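PDB 3GWB: peptidase M16 inactive domain family protein from Pseudomonas fluorescens, which belongs to the M16 metallopeptidase family but probably lacks peptidase activity of its own, having no recognisable zinc-binding motif of that family. Local coordinates for residues D106-E109 and P110-L114. Numbering follows the deposited sequence.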
ATOM      1  N   ASP A 106      -3.534  30.098  -8.228  1.00 18.39           N
ATOM      2  CA  ASP A 106      -3.616  30.341  -6.790  1.00 19.72           C
ATOM      3  C   ASP A 106      -3.334  29.090  -5.962  1.00 18.62           C
ATOM      4  O   ASP A 106      -3.101  29.180  -4.755  1.00 17.26           O
ATOM      5  CB  ASP A 106      -4.990  30.905  -6.420  1.00 24.92           C
ATOM      6  CG  ASP A 106      -6.039  29.821  -6.233  1.00 31.30           C
ATOM      7  OD1 ASP A 106      -6.164  28.949  -7.121  1.00 32.39           O
ATOM      8  OD2 ASP A 106      -6.742  29.846  -5.195  1.00 36.03           O
ATOM      9  N   LYS A 107      -3.346  27.926  -6.608  1.00 17.41           N
ATOM     10  CA  LYS A 107      -3.086  26.670  -5.909  1.00 16.81           C
ATOM     11  C   LYS A 107      -1.733  26.073  -6.270  1.00 16.53           C
ATOM     12  O   LYS A 107      -1.026  25.555  -5.399  1.00 15.95           O
ATOM     13  CB  LYS A 107      -4.194  25.655  -6.209  1.00 18.30           C
ATOM     14  CG  LYS A 107      -5.546  26.070  -5.659  1.00 18.28           C
ATOM     15  CD  LYS A 107      -5.461  26.227  -4.145  1.00 21.55           C
ATOM     16  CE  LYS A 107      -6.491  27.216  -3.627  1.00 23.69           C
ATOM     17  NZ  LYS A 107      -7.856  26.891  -4.079  1.00 19.55           N
ATOM     18  N   ARG A 108      -1.356  26.155  -7.544  1.00 15.26           N
ATOM     19  CA  ARG A 108      -0.086  25.570  -7.949  1.00 15.47           C
ATOM     20  C   ARG A 108       1.132  26.387  -7.541  1.00 14.74           C
ATOM     21  O   ARG A 108       2.190  25.825  -7.266  1.00 15.78           O
ATOM     22  CB  ARG A 108      -0.062  25.316  -9.461  1.00 15.44           C
ATOM     23  CG  ARG A 108       0.202  26.531 -10.323  1.00 16.64           C
ATOM     24  CD  ARG A 108       0.413  26.089 -11.767  1.00 17.30           C
ATOM     25  NE  ARG A 108       0.957  27.155 -12.601  1.00 18.76           N
ATOM     26  CZ  ARG A 108       0.335  27.663 -13.658  1.00 22.25           C
ATOM     27  NH1 ARG A 108      -0.858  27.201 -14.006  1.00 20.84           N
ATOM     28  NH2 ARG A 108       0.912  28.620 -14.374  1.00 22.61           N
ATOM     29  N   GLU A 109       0.998  27.708  -7.498  1.00 15.13           N
ATOM     30  CA  GLU A 109       2.144  28.528  -7.118  1.00 14.92           C
ATOM     31  C   GLU A 109       2.620  28.213  -5.702  1.00 14.12           C
ATOM     32  O   GLU A 109       3.796  27.930  -5.498  1.00 13.49           O
ATOM     33  CB  GLU A 109       1.822  30.014  -7.307  1.00 17.95           C
ATOM     34  CG  GLU A 109       2.151  30.466  -8.727  1.00 21.39           C
ATOM     35  CD  GLU A 109       1.775  31.904  -9.015  1.00 24.98           C
ATOM     36  OE1 GLU A 109       1.782  32.735  -8.080  1.00 27.63           O
ATOM     37  OE2 GLU A 109       1.491  32.204 -10.193  1.00 24.25           O
ATOM     38  N   PRO A 110       1.715  28.243  -4.708  1.00 14.69           N
ATOM     39  CA  PRO A 110       2.103  27.938  -3.323  1.00 14.10           C
ATOM     40  C   PRO A 110       2.593  26.489  -3.202  1.00 14.06           C
ATOM     41  O   PRO A 110       3.557  26.206  -2.494  1.00 15.91           O
ATOM     42  CB  PRO A 110       0.806  28.156  -2.546  1.00 14.09           C
ATOM     43  CG  PRO A 110       0.118  29.215  -3.337  1.00 15.93           C
ATOM     44  CD  PRO A 110       0.334  28.754  -4.756  1.00 13.97           C
ATOM     45  N   ALA A 111       1.920  25.578  -3.901  1.00 12.70           N
ATOM     46  CA  ALA A 111       2.283  24.165  -3.868  1.00 12.76           C
ATOM     47  C   ALA A 111       3.673  23.914  -4.454  1.00 13.14           C
ATOM     48  O   ALA A 111       4.426  23.089  -3.940  1.00 12.16           O
ATOM     49  CB  ALA A 111       1.244  23.337  -4.620  1.00 14.91           C
ATOM     50  N   LEU A 112       4.009  24.626  -5.525  1.00 11.58           N
ATOM     51  CA  LEU A 112       5.316  24.458  -6.157  1.00 12.23           C
ATOM     52  C   LEU A 112       6.438  25.049  -5.318  1.00 11.11           C
ATOM     53  O   LEU A 112       7.555  24.528  -5.314  1.00  9.79           O
ATOM     54  CB  LEU A 112       5.310  25.077  -7.555  1.00 11.69           C
ATOM     55  CG  LEU A 112       4.496  24.271  -8.568  1.00 14.24           C
ATOM     56  CD1 LEU A 112       4.190  25.145  -9.774  1.00 15.78           C
ATOM     57  CD2 LEU A 112       5.260  23.013  -8.965  1.00 12.99           C
ATOM     58  N   LYS A 113       6.148  26.137  -4.613  1.00 11.23           N
ATOM     59  CA  LYS A 113       7.150  26.753  -3.749  1.00 12.95           C
ATOM     60  C   LYS A 113       7.487  25.795  -2.618  1.00 10.62           C
ATOM     61  O   LYS A 113       8.650  25.658  -2.236  1.00 12.77           O
ATOM     62  CB  LYS A 113       6.635  28.065  -3.159  1.00 15.00           C
ATOM     63  CG  LYS A 113       6.547  29.194  -4.161  1.00 19.44           C
ATOM     64  CD  LYS A 113       6.165  30.506  -3.482  1.00 22.26           C
ATOM     65  CE  LYS A 113       7.221  30.943  -2.476  1.00 23.81           C
ATOM     66  NZ  LYS A 113       6.890  32.267  -1.859  1.00 25.16           N
ATOM     67  N   LEU A 114       6.468  25.128  -2.084  1.00  9.70           N
ATOM     68  CA  LEU A 114       6.680  24.172  -1.005  1.00  9.40           C
ATOM     69  C   LEU A 114       7.435  22.954  -1.538  1.00 10.14           C
ATOM     70  O   LEU A 114       8.354  22.448  -0.892  1.00  9.73           O
ATOM     71  CB  LEU A 114       5.335  23.736  -0.405  1.00 10.36           C
ATOM     72  CG  LEU A 114       5.359  22.629   0.657  1.00 10.35           C
ATOM     73  CD1 LEU A 114       6.302  23.012   1.802  1.00 12.50           C
ATOM     74  CD2 LEU A 114       3.941  22.402   1.174  1.00 12.40           C
TER
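P110, in the second turn of helix 105-120, sets its ring against the carbonyl of D106 in the first, with P110 CD 3.5 Å from D106 O. Having no N-H, the proline cannot donate the i-to-i+4 hydrogen bond to that oxygen, and CD occupies the place of the amide hydrogen; the helix is kinked here. From the next residue on, the regular pattern resumes. A111 N gives a weak bond to K107 O at 3.3 Å, L112 N a firmer one to R108 O at 2.8 Å, and K113 N one to E109 O at 3.1 Å. P110 still serves as an acceptor, its O taking the N-H of L114. The side chain of L112, with CG anti to its own carbonyl carbon (chi1 -72°), lies alongside R108 O, its CD1 3.3 Å from that oxygen. A glycine in place of P110, lacking the ring, would probably leave the backbone freer to turn at the kink and open a gap beside D106 O and L82. K107 and R108 also find partners for their charged ends: K107 NZ forms a salt bridge with D106 OD2 at 3.3 Å and a hydrogen bond to E32 O of the second subunit, while R108 NH1 donates to S103 O. The helix lies beside the sheet containing strands 35-42 and 95-102, where A111 touches S101 and L112 packs on L38 and L99. L112 also meets I213 of helix 207-220, and P110 rests on L82 in a neighbouring loop.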